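Local coordinates for probable hydrolase (Pseudomonas aeruginosa, PDB 7AL6), which is of unknown function but has the alpha/beta hydrolase fold and is probably a hydrolase, perhaps a lipolytic one, at residues I125-K137 with L211-R223. Residues are numbered along the deposited sequence; the frame is centred on the assembly and turned at random.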
loop_
_atom_site.group_PDB
_atom_site.type_symbol
_atom_site.label_atom_id
_atom_site.label_comp_id
_atom_site.label_asym_id
_atom_site.label_seq_id
_atom_site.Cartn_x
_atom_site.Cartn_y
_atom_site.Cartn_z
ATOM N N ILE A 125 13.102 -13.881 -28.822
ATOM C CA ILE A 125 13.109 -12.938 -29.967
ATOM C C ILE A 125 14.109 -11.803 -29.694
ATOM O O ILE A 125 13.822 -10.959 -28.856
ATOM C CB ILE A 125 11.714 -12.389 -30.289
ATOM C CG1 ILE A 125 10.682 -13.494 -30.480
ATOM C CG2 ILE A 125 11.777 -11.487 -31.496
ATOM C CD1 ILE A 125 9.279 -12.996 -30.573
ATOM N N ASP A 126 15.270 -11.833 -30.338
ATOM C CA ASP A 126 16.277 -10.755 -30.362
ATOM C C ASP A 126 16.710 -10.291 -28.974
ATOM O O ASP A 126 16.854 -9.123 -28.813
ATOM C CB ASP A 126 15.750 -9.585 -31.177
ATOM C CG ASP A 126 16.844 -8.901 -31.963
ATOM O OD1 ASP A 126 17.590 -9.602 -32.588
ATOM O OD2 ASP A 126 16.930 -7.703 -31.897
ATOM N N GLY A 127 16.876 -11.194 -28.026
ATOM C CA GLY A 127 17.366 -10.891 -26.677
ATOM C C GLY A 127 18.016 -12.099 -26.062
ATOM O O GLY A 127 17.593 -13.170 -26.361
ATOM N N LEU A 128 18.989 -11.902 -25.199
ATOM C CA LEU A 128 19.674 -12.982 -24.520
ATOM C C LEU A 128 20.172 -12.585 -23.139
ATOM O O LEU A 128 19.752 -13.164 -22.111
ATOM C CB LEU A 128 20.844 -13.457 -25.384
ATOM C CG LEU A 128 21.530 -14.699 -24.827
ATOM C CD1 LEU A 128 20.506 -15.846 -24.868
ATOM C CD2 LEU A 128 22.756 -15.087 -25.588
ATOM N N ILE A 129 21.071 -11.609 -23.085
ATOM C CA ILE A 129 21.675 -11.231 -21.809
ATOM C C ILE A 129 21.486 -9.736 -21.612
ATOM O O ILE A 129 21.292 -8.989 -22.578
ATOM C CB ILE A 129 23.177 -11.585 -21.749
ATOM C CG1 ILE A 129 23.871 -11.132 -23.023
ATOM C CG2 ILE A 129 23.372 -13.099 -21.543
ATOM C CD1 ILE A 129 25.394 -11.172 -22.923
ATOM N N PRO A 130 21.592 -9.264 -20.374
ATOM C CA PRO A 130 21.502 -7.820 -20.137
ATOM C C PRO A 130 22.847 -7.141 -20.334
ATOM O O PRO A 130 23.860 -7.819 -20.553
ATOM C CB PRO A 130 21.060 -7.749 -18.675
ATOM C CG PRO A 130 21.810 -8.944 -18.044
ATOM C CD PRO A 130 21.748 -10.020 -19.112
ATOM N N TYR A 131 22.859 -5.807 -20.230
ATOM C CA TYR A 131 24.102 -5.070 -20.019
ATOM C C TYR A 131 24.684 -5.405 -18.655
ATOM O O TYR A 131 23.956 -5.536 -17.667
ATOM C CB TYR A 131 23.862 -3.565 -20.133
ATOM C CG TYR A 131 23.638 -3.097 -21.550
ATOM C CD1 TYR A 131 24.404 -3.602 -22.597
ATOM C CD2 TYR A 131 22.657 -2.168 -21.846
ATOM C CE1 TYR A 131 24.200 -3.191 -23.908
ATOM C CE2 TYR A 131 22.451 -1.739 -23.153
ATOM C CZ TYR A 131 23.225 -2.261 -24.180
ATOM O OH TYR A 131 23.033 -1.856 -25.485
ATOM N N THR A 132 26.006 -5.574 -18.617
ATOM C CA THR A 132 26.736 -6.019 -17.441
ATOM C C THR A 132 27.658 -4.916 -16.933
ATOM O O THR A 132 27.913 -3.918 -17.611
ATOM C CB THR A 132 27.520 -7.291 -17.782
ATOM O OG1 THR A 132 28.287 -7.080 -18.979
ATOM C CG2 THR A 132 26.538 -8.437 -18.045
ATOM N N GLY A 133 28.118 -5.101 -15.705
ATOM C CA GLY A 133 29.047 -4.193 -15.072
ATOM C C GLY A 133 29.952 -4.967 -14.140
ATOM O O GLY A 133 29.485 -5.814 -13.363
ATOM N N GLU A 134 31.253 -4.698 -14.212
ATOM C CA GLU A 134 32.234 -5.415 -13.414
ATOM C C GLU A 134 32.385 -4.778 -12.042
ATOM O O GLU A 134 31.949 -3.652 -11.799
ATOM C CB GLU A 134 33.585 -5.449 -14.140
ATOM C CG GLU A 134 33.495 -6.123 -15.495
ATOM C CD GLU A 134 32.821 -7.478 -15.397
ATOM O OE1 GLU A 134 33.225 -8.277 -14.507
ATOM O OE2 GLU A 134 31.879 -7.720 -16.189
ATOM N N ALA A 135 33.042 -5.520 -11.141
ATOM C CA ALA A 135 33.152 -5.101 -9.750
ATOM C C ALA A 135 33.917 -3.797 -9.592
ATOM O O ALA A 135 33.727 -3.097 -8.590
ATOM C CB ALA A 135 33.831 -6.189 -8.918
ATOM N N ASP A 136 34.779 -3.451 -10.550
ATOM C CA ASP A 136 35.637 -2.287 -10.362
ATOM C C ASP A 136 34.848 -0.987 -10.489
ATOM O O ASP A 136 35.229 0.019 -9.884
ATOM C CB ASP A 136 36.827 -2.341 -11.341
ATOM C CG ASP A 136 36.429 -2.159 -12.786
ATOM O OD1 ASP A 136 35.276 -2.458 -13.154
ATOM O OD2 ASP A 136 37.281 -1.702 -13.576
ATOM N N LYS A 137 33.746 -0.986 -11.240
ATOM C CA LYS A 137 32.838 0.155 -11.278
ATOM C C LYS A 137 31.676 0.041 -10.281
ATOM O O LYS A 137 30.836 0.938 -10.226
ATOM C CB LYS A 137 32.275 0.333 -12.687
ATOM C CG LYS A 137 33.324 0.538 -13.771
ATOM C CD LYS A 137 34.328 1.620 -13.393
ATOM C CE LYS A 137 35.257 1.974 -14.563
ATOM N NZ LYS A 137 36.552 2.565 -14.086
ATOM N N LEU A 211 23.056 -2.822 -8.588
ATOM C CA LEU A 211 24.077 -3.873 -8.750
ATOM C C LEU A 211 23.859 -4.558 -10.088
ATOM O O LEU A 211 22.988 -5.391 -10.160
ATOM C CB LEU A 211 23.978 -4.882 -7.614
ATOM C CG LEU A 211 25.046 -5.968 -7.630
ATOM C CD1 LEU A 211 26.431 -5.377 -7.496
ATOM C CD2 LEU A 211 24.802 -6.975 -6.542
ATOM N N ARG A 212 24.657 -4.252 -11.094
ATOM C CA ARG A 212 24.557 -4.903 -12.406
ATOM C C ARG A 212 25.130 -6.317 -12.312
ATOM O O ARG A 212 25.947 -6.565 -11.458
ATOM C CB ARG A 212 25.281 -4.057 -13.447
ATOM C CG ARG A 212 24.433 -3.789 -14.672
ATOM C CD ARG A 212 24.235 -2.345 -15.022
ATOM N NE ARG A 212 25.252 -1.941 -15.958
ATOM C CZ ARG A 212 25.059 -1.202 -17.033
ATOM N NH1 ARG A 212 26.085 -0.904 -17.799
ATOM N NH2 ARG A 212 23.865 -0.760 -17.350
ATOM N N LEU A 213 24.642 -7.234 -13.132
ATOM C CA LEU A 213 25.240 -8.573 -13.248
ATOM C C LEU A 213 26.597 -8.389 -13.925
ATOM O O LEU A 213 26.685 -7.589 -14.815
ATOM C CB LEU A 213 24.374 -9.466 -14.129
ATOM C CG LEU A 213 22.997 -9.836 -13.612
ATOM C CD1 LEU A 213 22.256 -10.622 -14.656
ATOM C CD2 LEU A 213 23.095 -10.621 -12.339
ATOM N N THR A 214 27.630 -9.072 -13.477
ATOM C CA THR A 214 28.888 -9.060 -14.211
ATOM C C THR A 214 28.758 -9.919 -15.450
ATOM O O THR A 214 27.834 -10.730 -15.582
ATOM C CB THR A 214 30.033 -9.584 -13.353
ATOM O OG1 THR A 214 29.924 -11.017 -13.247
ATOM C CG2 THR A 214 29.996 -8.973 -11.971
ATOM N N GLN A 215 29.725 -9.759 -16.356
ATOM C CA GLN A 215 29.778 -10.620 -17.532
ATOM C C GLN A 215 29.770 -12.088 -17.154
ATOM O O GLN A 215 29.119 -12.899 -17.815
ATOM C CB GLN A 215 31.027 -10.304 -18.380
ATOM C CG GLN A 215 31.115 -11.157 -19.635
ATOM C CD GLN A 215 32.067 -10.593 -20.713
ATOM O OE1 GLN A 215 31.637 -10.145 -21.785
ATOM N NE2 GLN A 215 33.358 -10.621 -20.422
ATOM N N ALA A 216 30.483 -12.456 -16.086
ATOM C CA ALA A 216 30.483 -13.853 -15.665
ATOM C C ALA A 216 29.109 -14.282 -15.135
ATOM O O ALA A 216 28.668 -15.412 -15.378
ATOM C CB ALA A 216 31.568 -14.071 -14.604
ATOM N N HIS A 217 28.418 -13.412 -14.398
ATOM C CA HIS A 217 27.036 -13.727 -14.010
ATOM C C HIS A 217 26.178 -14.053 -15.225
ATOM O O HIS A 217 25.561 -15.128 -15.306
ATOM C CB HIS A 217 26.411 -12.555 -13.239
ATOM C CG HIS A 217 26.900 -12.434 -11.840
ATOM N ND1 HIS A 217 27.856 -11.518 -11.462
ATOM C CD2 HIS A 217 26.581 -13.127 -10.727
ATOM C CE1 HIS A 217 28.096 -11.646 -10.170
ATOM N NE2 HIS A 217 27.316 -12.601 -9.695
ATOM N N ALA A 218 26.146 -13.131 -16.195
ATOM C CA ALA A 218 25.320 -13.320 -17.388
ATOM C C ALA A 218 25.660 -14.597 -18.139
ATOM O O ALA A 218 24.762 -15.301 -18.620
ATOM C CB ALA A 218 25.471 -12.121 -18.322
ATOM N N LEU A 219 26.955 -14.890 -18.309
ATOM C CA LEU A 219 27.325 -16.073 -19.084
ATOM C C LEU A 219 26.985 -17.359 -18.314
ATOM O O LEU A 219 26.582 -18.358 -18.913
ATOM C CB LEU A 219 28.825 -16.009 -19.459
ATOM C CG LEU A 219 29.251 -14.890 -20.424
ATOM C CD1 LEU A 219 30.768 -14.838 -20.690
ATOM C CD2 LEU A 219 28.529 -14.984 -21.761
ATOM N N ASN A 220 27.093 -17.331 -17.002
ATOM C CA ASN A 220 26.731 -18.482 -16.149
ATOM C C ASN A 220 25.226 -18.755 -16.267
ATOM O O ASN A 220 24.866 -19.893 -16.334
ATOM C CB ASN A 220 27.197 -18.284 -14.715
ATOM C CG ASN A 220 28.550 -18.907 -14.455
ATOM O OD1 ASN A 220 28.648 -20.093 -14.229
ATOM N ND2 ASN A 220 29.600 -18.124 -14.494
ATOM N N PHE A 221 24.387 -17.723 -16.292
ATOM C CA PHE A 221 22.924 -17.890 -16.438
ATOM C C PHE A 221 22.630 -18.529 -17.795
ATOM O O PHE A 221 21.893 -19.455 -17.828
ATOM C CB PHE A 221 22.194 -16.561 -16.249
ATOM C CG PHE A 221 21.846 -16.262 -14.818
ATOM C CD1 PHE A 221 20.780 -16.877 -14.208
ATOM C CD2 PHE A 221 22.598 -15.384 -14.078
ATOM C CE1 PHE A 221 20.476 -16.616 -12.890
ATOM C CE2 PHE A 221 22.291 -15.122 -12.758
ATOM C CZ PHE A 221 21.236 -15.748 -12.163
ATOM N N VAL A 222 23.258 -18.056 -18.857
ATOM C CA VAL A 222 23.044 -18.573 -20.234
ATOM C C VAL A 222 23.503 -20.031 -20.264
ATOM O O VAL A 222 22.794 -20.868 -20.753
ATOM C CB VAL A 222 23.807 -17.744 -21.275
ATOM C CG1 VAL A 222 23.910 -18.477 -22.589
ATOM C CG2 VAL A 222 23.188 -16.392 -21.492
ATOM N N ARG A 223 24.637 -20.293 -19.645
ATOM C CA ARG A 223 25.223 -21.629 -19.599
ATOM C C ARG A 223 24.380 -22.575 -18.768
ATOM O O ARG A 223 24.377 -23.783 -19.022
ATOM C CB ARG A 223 26.638 -21.594 -19.006
ATOM C CG ARG A 223 27.704 -21.085 -19.945
ATOM C CD ARG A 223 28.130 -22.138 -20.974
ATOM N NE ARG A 223 28.604 -21.475 -22.175
ATOM C CZ ARG A 223 29.866 -21.148 -22.385
ATOM N NH1 ARG A 223 30.790 -21.467 -21.481
ATOM N NH2 ARG A 223 30.208 -20.523 -23.508
HETATM O O HOH W 1 28.505 -9.086 -20.859
HETATM O O HOH W 2 28.536 -5.607 -10.987
HETATM O O HOH W 3 32.924 -10.655 -14.986
#
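E134 meets the start of helix 215-223 where the loop after strand 119-125 of this alpha/beta hydrolase fold, leading to helix 138-150, packs on that helix and the residues before it. Its OE2 accepts a hydrogen bond from Q215 N at 3.0 Å through the syn lone pair, nearly straight (173°). The carboxylate suits a helix N-terminus, whose dipole would probably stabilise its charge; a bend at chi2 (-51°) turns the acid back toward the helix although its CB heads away. One residue earlier, G133 N donates to L213 O at 3.0 Å, and R212 CB packs 3.8 Å from G133 N, on the side where a beta carbon would be crowded. A water bridges G133 O and R212 O.

Back along the loop, nearer strand 119-125, the contact turns apolar. The small A218 leaves room for T132 CG2 (3.8 Å from its CB) and I129 CG2; P130 CG meets L213 CD1. L128 and V222 both continue onto V109 of helix 103-114. D126 OD2 hydrogen-bonds H263 ND1, consistent with a Ser-His-Asp triad with S102.

T214, the N-cap of helix 215-223, forms a capping box with H217: H217 N donates to T214 OG1 at 3.1 Å, while T214 N donates to H217 ND1, 26° out of the ring plane.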